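Side-chain contacts in VP2 (Primate bocaparvovirus 1, PDB 7L0Y), which forms, as 60 copies of its size variants, the T=1 icosahedral capsid of a human parvovirus, about 26 nm across: residues 201-204 against 205-209; 43-47 against 48-52; 504-507 against 508-512; 388-391 against 392-396. All coordinates share one frame; numbering follows the deposited sequence.

Contact 1: 201-204 against 205-209; sequences LLEN and SDHQV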
loop_
_atom_site.group_PDB
_atom_site.type_symbol
_atom_site.label_atom_id
_atom_site.label_comp_id
_atom_site.label_asym_id
_atom_site.label_seq_id
_atom_site.Cartn_x
_atom_site.Cartn_y
_atom_site.Cartn_z
ATOM N N LEU A 201 33.481 -91.679 32.030
ATOM C CA LEU A 201 32.575 -92.116 30.993
ATOM C C LEU A 201 32.462 -90.975 30.012
ATOM O O LEU A 201 32.201 -89.843 30.414
ATOM C CB LEU A 201 31.208 -92.426 31.573
ATOM C CG LEU A 201 31.213 -93.541 32.593
ATOM C CD1 LEU A 201 29.895 -93.608 33.326
ATOM C CD2 LEU A 201 31.440 -94.786 31.821
ATOM N N LEU A 202 32.659 -91.254 28.733
ATOM C CA LEU A 202 32.524 -90.160 27.791
ATOM C C LEU A 202 31.071 -89.738 27.641
ATOM O O LEU A 202 30.808 -88.606 27.237
ATOM C CB LEU A 202 33.124 -90.536 26.440
ATOM C CG LEU A 202 34.654 -90.565 26.317
ATOM C CD1 LEU A 202 35.244 -89.353 26.981
ATOM C CD2 LEU A 202 35.226 -91.792 26.977
ATOM N N GLU A 203 30.130 -90.613 27.990
ATOM C CA GLU A 203 28.691 -90.378 27.944
ATOM C C GLU A 203 28.239 -89.305 28.905
ATOM O O GLU A 203 27.102 -88.845 28.822
ATOM C CB GLU A 203 27.960 -91.684 28.242
ATOM C CG GLU A 203 28.093 -92.727 27.147
ATOM C CD GLU A 203 29.442 -93.416 27.133
ATOM O OE1 GLU A 203 30.317 -93.048 27.934
ATOM O OE2 GLU A 203 29.636 -94.327 26.307
ATOM N N ASN A 204 29.113 -88.905 29.809
ATOM C CA ASN A 204 28.871 -87.869 30.792
ATOM C C ASN A 204 28.873 -86.474 30.182
ATOM O O ASN A 204 28.710 -85.497 30.912
ATOM C CB ASN A 204 29.937 -87.994 31.880
ATOM C CG ASN A 204 29.531 -87.360 33.173
ATOM O OD1 ASN A 204 28.352 -87.320 33.514
ATOM N ND2 ASN A 204 30.507 -86.871 33.917
ATOM N N SER A 205 29.124 -86.348 28.888
ATOM C CA SER A 205 29.137 -85.062 28.209
ATOM C C SER A 205 28.204 -85.103 27.001
ATOM O O SER A 205 27.536 -86.100 26.739
ATOM C CB SER A 205 30.567 -84.682 27.818
ATOM O OG SER A 205 31.124 -85.610 26.907
ATOM N N ASP A 206 28.155 -83.994 26.272
ATOM C CA ASP A 206 27.340 -83.883 25.072
ATOM C C ASP A 206 28.118 -84.377 23.864
ATOM O O ASP A 206 29.303 -84.077 23.718
ATOM C CB ASP A 206 26.901 -82.442 24.832
ATOM C CG ASP A 206 25.918 -81.948 25.859
ATOM O OD1 ASP A 206 25.383 -82.757 26.631
ATOM O OD2 ASP A 206 25.662 -80.733 25.885
ATOM N N HIS A 207 27.453 -85.129 23.000
ATOM C CA HIS A 207 28.058 -85.642 21.787
ATOM C C HIS A 207 27.222 -85.204 20.602
ATOM O O HIS A 207 26.016 -84.990 20.721
ATOM C CB HIS A 207 28.134 -87.161 21.790
ATOM C CG HIS A 207 28.732 -87.729 23.033
ATOM N ND1 HIS A 207 28.541 -89.037 23.412
ATOM C CD2 HIS A 207 29.493 -87.163 23.995
ATOM C CE1 HIS A 207 29.161 -89.251 24.556
ATOM N NE2 HIS A 207 29.750 -88.131 24.928
ATOM N N GLN A 208 27.867 -85.067 19.458
ATOM C CA GLN A 208 27.136 -84.981 18.212
ATOM C C GLN A 208 26.936 -86.374 17.654
ATOM O O GLN A 208 27.846 -87.202 17.671
ATOM C CB GLN A 208 27.869 -84.106 17.209
ATOM C CG GLN A 208 27.859 -82.662 17.598
ATOM C CD GLN A 208 28.633 -81.804 16.644
ATOM O OE1 GLN A 208 29.550 -82.272 15.978
ATOM N NE2 GLN A 208 28.263 -80.535 16.562
ATOM N N VAL A 209 25.723 -86.651 17.202
ATOM C CA VAL A 209 25.405 -87.916 16.565
ATOM C C VAL A 209 25.190 -87.636 15.092
ATOM O O VAL A 209 24.393 -86.769 14.727
ATOM C CB VAL A 209 24.182 -88.590 17.201
ATOM C CG1 VAL A 209 23.872 -89.875 16.478
ATOM C CG2 VAL A 209 24.444 -88.854 18.664
#

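Contact 2: 43-47 against 48-52; sequences IQNGH and LYKTE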
loop_
_atom_site.group_PDB
_atom_site.type_symbol
_atom_site.label_atom_id
_atom_site.label_comp_id
_atom_site.label_asym_id
_atom_site.label_seq_id
_atom_site.Cartn_x
_atom_site.Cartn_y
_atom_site.Cartn_z
ATOM N N ILE A 43 33.392 -101.454 16.568
ATOM C CA ILE A 43 32.946 -101.564 17.948
ATOM C C ILE A 43 34.104 -102.012 18.830
ATOM O O ILE A 43 34.903 -102.876 18.449
ATOM C CB ILE A 43 31.753 -102.530 18.030
ATOM C CG1 ILE A 43 30.570 -101.949 17.259
ATOM C CG2 ILE A 43 31.362 -102.800 19.471
ATOM C CD1 ILE A 43 29.465 -102.926 17.003
ATOM N N GLN A 44 34.203 -101.417 20.015
ATOM C CA GLN A 44 35.271 -101.703 20.957
ATOM C C GLN A 44 34.687 -102.241 22.255
ATOM O O GLN A 44 33.664 -101.747 22.732
ATOM C CB GLN A 44 36.098 -100.455 21.250
ATOM C CG GLN A 44 36.747 -99.816 20.052
ATOM C CD GLN A 44 37.614 -100.771 19.264
ATOM O OE1 GLN A 44 37.281 -101.136 18.144
ATOM N NE2 GLN A 44 38.699 -101.224 19.864
ATOM N N ASN A 45 35.341 -103.259 22.815
ATOM C CA ASN A 45 34.964 -103.868 24.096
ATOM C C ASN A 45 33.547 -104.417 24.116
ATOM O O ASN A 45 32.983 -104.615 25.191
ATOM C CB ASN A 45 35.101 -102.900 25.269
ATOM C CG ASN A 45 36.486 -102.820 25.802
ATOM O OD1 ASN A 45 37.340 -103.639 25.484
ATOM N ND2 ASN A 45 36.695 -101.894 26.711
ATOM N N GLY A 46 32.963 -104.702 22.962
ATOM C CA GLY A 46 31.549 -105.027 22.971
ATOM C C GLY A 46 30.708 -104.002 23.696
ATOM O O GLY A 46 29.829 -104.369 24.485
ATOM N N HIS A 47 30.985 -102.716 23.469
ATOM C CA HIS A 47 30.215 -101.607 24.028
ATOM C C HIS A 47 30.302 -101.532 25.545
ATOM O O HIS A 47 29.396 -101.019 26.197
ATOM C CB HIS A 47 28.751 -101.671 23.595
ATOM C CG HIS A 47 28.546 -101.468 22.131
ATOM N ND1 HIS A 47 28.706 -100.242 21.525
ATOM C CD2 HIS A 47 28.205 -102.332 21.149
ATOM C CE1 HIS A 47 28.461 -100.358 20.235
ATOM N NE2 HIS A 47 28.153 -101.616 19.982
ATOM N N LEU A 48 31.388 -102.010 26.132
ATOM C CA LEU A 48 31.520 -102.005 27.576
ATOM C C LEU A 48 32.701 -101.153 28.008
ATOM O O LEU A 48 33.673 -100.973 27.279
ATOM C CB LEU A 48 31.676 -103.425 28.127
ATOM C CG LEU A 48 30.434 -104.300 28.020
ATOM C CD1 LEU A 48 30.751 -105.695 28.473
ATOM C CD2 LEU A 48 29.328 -103.706 28.858
ATOM N N TYR A 49 32.590 -100.614 29.211
ATOM C CA TYR A 49 33.727 -100.120 29.968
ATOM C C TYR A 49 34.235 -101.244 30.851
ATOM O O TYR A 49 33.490 -101.772 31.675
ATOM C CB TYR A 49 33.346 -98.916 30.819
ATOM C CG TYR A 49 33.158 -97.637 30.064
ATOM C CD1 TYR A 49 34.180 -96.721 29.976
ATOM C CD2 TYR A 49 31.969 -97.352 29.426
ATOM C CE1 TYR A 49 34.019 -95.552 29.309
ATOM C CE2 TYR A 49 31.803 -96.184 28.743
ATOM C CZ TYR A 49 32.834 -95.286 28.689
ATOM O OH TYR A 49 32.688 -94.106 28.014
ATOM N N LYS A 50 35.490 -101.614 30.662
ATOM C CA LYS A 50 36.123 -102.671 31.425
ATOM C C LYS A 50 37.348 -102.094 32.108
ATOM O O LYS A 50 37.899 -101.087 31.674
ATOM C CB LYS A 50 36.536 -103.835 30.524
ATOM C CG LYS A 50 35.393 -104.478 29.790
ATOM C CD LYS A 50 35.897 -105.467 28.769
ATOM C CE LYS A 50 34.750 -106.067 27.993
ATOM N NZ LYS A 50 35.224 -106.970 26.912
ATOM N N THR A 51 37.776 -102.737 33.183
ATOM C CA THR A 51 39.072 -102.459 33.780
ATOM C C THR A 51 39.919 -103.716 33.685
ATOM O O THR A 51 39.390 -104.807 33.483
ATOM C CB THR A 51 38.949 -102.001 35.230
ATOM O OG1 THR A 51 38.281 -103.007 35.991
ATOM C CG2 THR A 51 38.172 -100.700 35.318
ATOM N N GLU A 52 41.230 -103.555 33.749
ATOM C CA GLU A 52 42.147 -104.683 33.705
ATOM C C GLU A 52 43.296 -104.385 34.641
ATOM O O GLU A 52 43.808 -103.264 34.650
ATOM C CB GLU A 52 42.683 -104.938 32.292
ATOM C CG GLU A 52 41.632 -105.341 31.281
ATOM C CD GLU A 52 40.940 -104.147 30.659
ATOM O OE1 GLU A 52 41.299 -103.002 30.998
ATOM O OE2 GLU A 52 40.025 -104.356 29.839
#

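Contact 3: 504-507 against 508-512; sequences SYDQ and CMPVK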
loop_
_atom_site.group_PDB
_atom_site.type_symbol
_atom_site.label_atom_id
_atom_site.label_comp_id
_atom_site.label_asym_id
_atom_site.label_seq_id
_atom_site.Cartn_x
_atom_site.Cartn_y
_atom_site.Cartn_z
ATOM N N SER A 504 67.646 -94.049 7.787
ATOM C CA SER A 504 68.565 -93.279 8.601
ATOM C C SER A 504 67.886 -92.024 9.117
ATOM O O SER A 504 66.811 -91.632 8.660
ATOM C CB SER A 504 69.834 -92.893 7.832
ATOM O OG SER A 504 69.561 -91.974 6.796
ATOM N N TYR A 505 68.548 -91.404 10.089
ATOM C CA TYR A 505 68.003 -90.221 10.737
ATOM C C TYR A 505 68.022 -89.019 9.806
ATOM O O TYR A 505 67.129 -88.168 9.861
ATOM C CB TYR A 505 68.798 -89.949 12.012
ATOM C CG TYR A 505 68.422 -88.699 12.745
ATOM C CD1 TYR A 505 67.257 -88.633 13.479
ATOM C CD2 TYR A 505 69.247 -87.596 12.730
ATOM C CE1 TYR A 505 66.917 -87.504 14.158
ATOM C CE2 TYR A 505 68.916 -86.461 13.405
ATOM C CZ TYR A 505 67.750 -86.417 14.120
ATOM O OH TYR A 505 67.411 -85.275 14.803
ATOM N N ASP A 506 69.026 -88.936 8.936
ATOM C CA ASP A 506 69.110 -87.803 8.025
ATOM C C ASP A 506 68.087 -87.903 6.906
ATOM O O ASP A 506 67.653 -86.877 6.373
ATOM C CB ASP A 506 70.518 -87.687 7.453
ATOM C CG ASP A 506 71.513 -87.169 8.466
ATOM O OD1 ASP A 506 71.079 -86.597 9.485
ATOM O OD2 ASP A 506 72.732 -87.330 8.246
ATOM N N GLN A 507 67.691 -89.118 6.534
ATOM C CA GLN A 507 66.636 -89.263 5.543
ATOM C C GLN A 507 65.306 -88.773 6.085
ATOM O O GLN A 507 64.404 -88.436 5.312
ATOM C CB GLN A 507 66.535 -90.714 5.099
ATOM C CG GLN A 507 67.756 -91.190 4.372
ATOM C CD GLN A 507 67.701 -92.654 4.057
ATOM O OE1 GLN A 507 66.966 -93.407 4.684
ATOM N NE2 GLN A 507 68.502 -93.076 3.102
ATOM N N CYS A 508 65.168 -88.718 7.405
ATOM C CA CYS A 508 64.003 -88.112 8.020
ATOM C C CYS A 508 64.057 -86.595 8.002
ATOM O O CYS A 508 63.066 -85.957 8.366
ATOM C CB CYS A 508 63.858 -88.617 9.447
ATOM S SG CYS A 508 63.502 -90.369 9.571
ATOM N N MET A 509 65.176 -86.012 7.578
ATOM C CA MET A 509 65.346 -84.579 7.392
ATOM C C MET A 509 65.088 -83.817 8.683
ATOM O O MET A 509 64.079 -83.114 8.802
ATOM C CB MET A 509 64.423 -84.091 6.283
ATOM C CG MET A 509 64.767 -84.649 4.933
ATOM S SD MET A 509 63.588 -84.161 3.677
ATOM C CE MET A 509 62.224 -85.251 4.072
ATOM N N PRO A 510 65.971 -83.928 9.670
ATOM C CA PRO A 510 65.785 -83.179 10.911
ATOM C C PRO A 510 65.969 -81.687 10.696
ATOM O O PRO A 510 66.479 -81.235 9.673
ATOM C CB PRO A 510 66.867 -83.747 11.826
ATOM C CG PRO A 510 67.904 -84.210 10.899
ATOM C CD PRO A 510 67.205 -84.726 9.698
ATOM N N VAL A 511 65.524 -80.915 11.677
ATOM C CA VAL A 511 65.711 -79.473 11.635
ATOM C C VAL A 511 67.062 -79.126 12.241
ATOM O O VAL A 511 67.795 -80.006 12.703
ATOM C CB VAL A 511 64.575 -78.735 12.363
ATOM C CG1 VAL A 511 63.260 -78.971 11.663
ATOM C CG2 VAL A 511 64.498 -79.174 13.811
ATOM N N LYS A 512 67.402 -77.841 12.216
ATOM C CA LYS A 512 68.593 -77.294 12.861
ATOM C C LYS A 512 69.883 -77.893 12.319
ATOM O O LYS A 512 70.928 -77.824 12.967
ATOM C CB LYS A 512 68.529 -77.507 14.367
ATOM C CG LYS A 512 67.360 -76.853 14.998
ATOM C CD LYS A 512 67.291 -77.221 16.440
ATOM C CE LYS A 512 66.108 -76.561 17.069
ATOM N NZ LYS A 512 66.021 -76.898 18.486
#

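Contact 4: 388-391 against 392-396; sequences FPIT and RENPI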
loop_
_atom_site.group_PDB
_atom_site.type_symbol
_atom_site.label_atom_id
_atom_site.label_comp_id
_atom_site.label_asym_id
_atom_site.label_seq_id
_atom_site.Cartn_x
_atom_site.Cartn_y
_atom_site.Cartn_z
ATOM N N PHE A 388 65.924 -80.515 20.894
ATOM C CA PHE A 388 66.215 -81.707 20.118
ATOM C C PHE A 388 65.737 -81.494 18.687
ATOM O O PHE A 388 64.600 -81.094 18.463
ATOM C CB PHE A 388 65.508 -82.911 20.720
ATOM C CG PHE A 388 65.655 -84.152 19.907
ATOM C CD1 PHE A 388 66.855 -84.832 19.882
ATOM C CD2 PHE A 388 64.602 -84.632 19.157
ATOM C CE1 PHE A 388 67.004 -85.973 19.128
ATOM C CE2 PHE A 388 64.740 -85.779 18.408
ATOM C CZ PHE A 388 65.946 -86.446 18.387
ATOM N N PRO A 389 66.619 -81.715 17.710
ATOM C CA PRO A 389 66.209 -81.518 16.316
ATOM C C PRO A 389 65.099 -82.486 15.955
ATOM O O PRO A 389 65.271 -83.700 16.023
ATOM C CB PRO A 389 67.489 -81.811 15.530
ATOM C CG PRO A 389 68.583 -81.668 16.529
ATOM C CD PRO A 389 68.011 -82.173 17.802
ATOM N N ILE A 390 64.001 -81.959 15.502
ATOM C CA ILE A 390 62.846 -82.798 15.235
ATOM C C ILE A 390 62.800 -83.137 13.760
ATOM O O ILE A 390 63.089 -82.306 12.896
ATOM C CB ILE A 390 61.539 -82.138 15.720
ATOM C CG1 ILE A 390 61.337 -80.749 15.116
ATOM C CG2 ILE A 390 61.503 -82.100 17.222
ATOM C CD1 ILE A 390 60.338 -80.699 14.015
ATOM N N THR A 391 62.475 -84.387 13.478
ATOM C CA THR A 391 62.287 -84.864 12.126
ATOM C C THR A 391 60.808 -84.846 11.783
ATOM O O THR A 391 59.953 -84.474 12.584
ATOM C CB THR A 391 62.855 -86.272 11.957
ATOM O OG1 THR A 391 62.188 -87.167 12.849
ATOM C CG2 THR A 391 64.329 -86.287 12.253
ATOM N N ARG A 392 60.515 -85.269 10.562
ATOM C CA ARG A 392 59.137 -85.372 10.113
ATOM C C ARG A 392 58.399 -86.481 10.858
ATOM O O ARG A 392 57.165 -86.506 10.896
ATOM C CB ARG A 392 59.153 -85.593 8.607
ATOM C CG ARG A 392 57.844 -85.741 7.947
ATOM C CD ARG A 392 58.037 -85.904 6.466
ATOM N NE ARG A 392 56.800 -86.311 5.832
ATOM C CZ ARG A 392 56.461 -87.577 5.645
ATOM N NH1 ARG A 392 57.280 -88.541 6.018
ATOM N NH2 ARG A 392 55.316 -87.875 5.068
ATOM N N GLU A 393 59.139 -87.391 11.481
ATOM C CA GLU A 393 58.530 -88.505 12.192
ATOM C C GLU A 393 58.377 -88.252 13.683
ATOM O O GLU A 393 57.992 -89.166 14.413
ATOM C CB GLU A 393 59.340 -89.773 11.936
ATOM C CG GLU A 393 59.201 -90.262 10.514
ATOM C CD GLU A 393 60.060 -89.480 9.546
ATOM O OE1 GLU A 393 60.782 -88.572 10.009
ATOM O OE2 GLU A 393 59.988 -89.742 8.326
ATOM N N ASN A 394 58.684 -87.052 14.151
ATOM C CA ASN A 394 58.536 -86.744 15.560
ATOM C C ASN A 394 57.103 -86.327 15.880
ATOM O O ASN A 394 56.379 -85.827 15.015
ATOM C CB ASN A 394 59.500 -85.633 15.956
ATOM C CG ASN A 394 60.930 -86.081 15.931
ATOM O OD1 ASN A 394 61.736 -85.556 15.192
ATOM N ND2 ASN A 394 61.265 -87.021 16.777
ATOM N N PRO A 395 56.666 -86.547 17.112
ATOM C CA PRO A 395 55.428 -85.924 17.584
ATOM C C PRO A 395 55.561 -84.415 17.637
ATOM O O PRO A 395 56.638 -83.871 17.881
ATOM C CB PRO A 395 55.263 -86.502 18.990
ATOM C CG PRO A 395 56.011 -87.768 18.950
ATOM C CD PRO A 395 57.168 -87.553 18.055
ATOM N N ILE A 396 54.443 -83.736 17.417
ATOM C CA ILE A 396 54.454 -82.280 17.415
ATOM C C ILE A 396 54.394 -81.740 18.837
ATOM O O ILE A 396 55.314 -81.060 19.303
ATOM C CB ILE A 396 53.305 -81.732 16.555
ATOM C CG1 ILE A 396 53.442 -82.229 15.124
ATOM C CG2 ILE A 396 53.317 -80.228 16.570
ATOM C CD1 ILE A 396 52.261 -81.922 14.273
#

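Contact 1: 201-204 against 205-209
H207 turns the edge of its imidazole onto the backbone carbonyl of L202. Its NE2 donates to L202 O at 2.6 Å, and this oxygen lies almost in the ring plane. The N-H...O angle is 149°. The H207 ring reaches back along the chain because its CG stands anti to the carbonyl carbon (chi1 -50°). The neighbouring ring atom, H207 CE1, rests 3.6 Å from E203 CA, at a slant to the ring. L202 O is gripped a second time by the backbone: S205 N donates to it at 3.3 Å. The two donors arrive from opposite faces of the carbonyl plane, and neither follows a lone pair. S205 OG also lies 3.0 Å from L202 O. Other aromatic groups help to fix the imidazole. F135 stacks on it, W71 meets it edge-to-face, and W20 of a neighbouring subunit stacks on it as well. The arrangement is a 3-10 turn over 202-204 whose end is tied to the following chain by a side chain. A few residues on, strand 208-210 pairs antiparallel with strand 132-137 in the beta framework of the parvovirus capsid fold, here at a subunit interface.

Contact 2: 43-47 against 48-52
L48 and N45 bury the most surface in this turn, with H47 and K50 beside them. The N45 side chain folds over the L48 carbonyl. Its ND2 donates to L48 O at 3.2 Å, with an N-H...O angle of 145°. The acceptor lies close to the amide plane of N45, while the donor sits above the carbonyl plane of L48. N45 CB also touches L48 O, at 3.1 Å. T68 OG1 is a second partner of N45 ND2, so the amide is held between its own turn and strand 65-69. A weak backbone bond runs back the other way, from L48 N to N45 O at 3.2 Å. N45, G46 and H47 all have positive phi, near 50-65°, which gives the turn its left-handed course. This is the connection that leads from the long strand 30-42 into strand 50-53, and the latter pairs antiparallel with 65-69 in the beta framework of the capsid protein. L48 lays its CG 3.6 Å from G46 O and its CB 3.4 Å from N45 O. K50 runs extended past N45 in the opposite direction. Its CD meets N45 CG at 4.0 Å, and its CE comes 3.6 Å from N45 O. H47 reaches L48 through CB, 3.7 Å from L48 N, and its ring meets Y443 edge-to-face. K160 and P495 of a neighbouring subunit pack on L48 and K50.

Contact 3: 504-507 against 508-512
A type I beta turn from D506 to M509 shapes this contact, in the long loop between strands 446-462 and 516-517. It is closed by M509 N donating to D506 O at 2.9 Å. One residue earlier, C508 N gives a weaker bond to Y505 O at 3.2 Å. The main side-chain contact is Y505 on P510. The tyrosine CG is anti to the backbone N (chi1 176°), which carries the ring forward to the proline. There Y505 CE2 meets P510 CG at 3.5 Å. Y505 OH lies 3.4 Å from P510 CB and is also weakly hydrogen-bonded to P389 O. The proline comes at the ring obliquely. P510 CD lies 3.4 Å from Y505 O. C508 points its SG back along the chain, 3.7 Å from S504 O. M509 takes a positive phi, and the chain leaves extended through P510. Just ahead of the turn, S504 N donates to Q507 OE1 at 3.2 Å, and Q507 N donates weakly to S504 OG. Q507 OE1 also accepts from T503 N, and Q507 NE2 is bound by S480 and G478. The reciprocal pair is a capping-box pattern, with S504 in the N-cap position before one helix-like turn over 505-507.

Contact 4: 388-391 against 392-396
T391 and N394 form the tight part of this contact. They are the ends of a type I beta turn, closed by N394 N donating to T391 O at 3.3 Å with an almost straight N-H...O angle of 165°. T391 OG1 turns inward over the same bend. It lies between the backbone N and the carbonyl carbon (chi1 60°), where it accepts a weak bond from E393 N at 3.3 Å. That makes an ST turn on top of the beta turn. The amide of N394 folds back toward the same hydroxyl, crossing the T391 side chain at about a right angle, but the exact placing of the whole amide is doubtful. N394 CB packs 3.6 Å from T391 O and 4.1 Å from I390 CB. The turn lies between strands 384-385 and 397-399, deep in the capsid protein. The looser side is also buried, so protein rather than solvent borders it. Here the edge of the F388 ring approaches that amide, with F388 CE2 4.0 Å from N394 ND2 as modelled. E393 bends its carboxylate back, leaving OE1 3.5 Å from T391 OG1. Of the R392 side chain, CB is the part near the earlier residues, 3.7 Å from T391 C. Its extended chain carries the guanidinium away to a salt bridge with D156, and its NE donates to F83 O. R247 of a neighbouring subunit donates to E393 O.

How the contacts relate
The four contacts form two touching pairs. Contacts 1 and 2 have centres 16 Å apart and meet through Y49, whose OH lies 2.6 Å from E203 OE1 and 2.9 Å from L202 N, both probable hydrogen bonds. Both contacts also touch the same neighbouring subunit, so this corner belongs to an interface of the shell. Contacts 3 and 4 are closer, with centres 9 Å apart. V511 N probably bonds to I390 O at 3.1 Å, and V511 O packs against P389 CB. The pairs themselves do not touch. Contacts 1 and 3 are about 41 Å apart between centres and lie on opposite sides of the chain's centre.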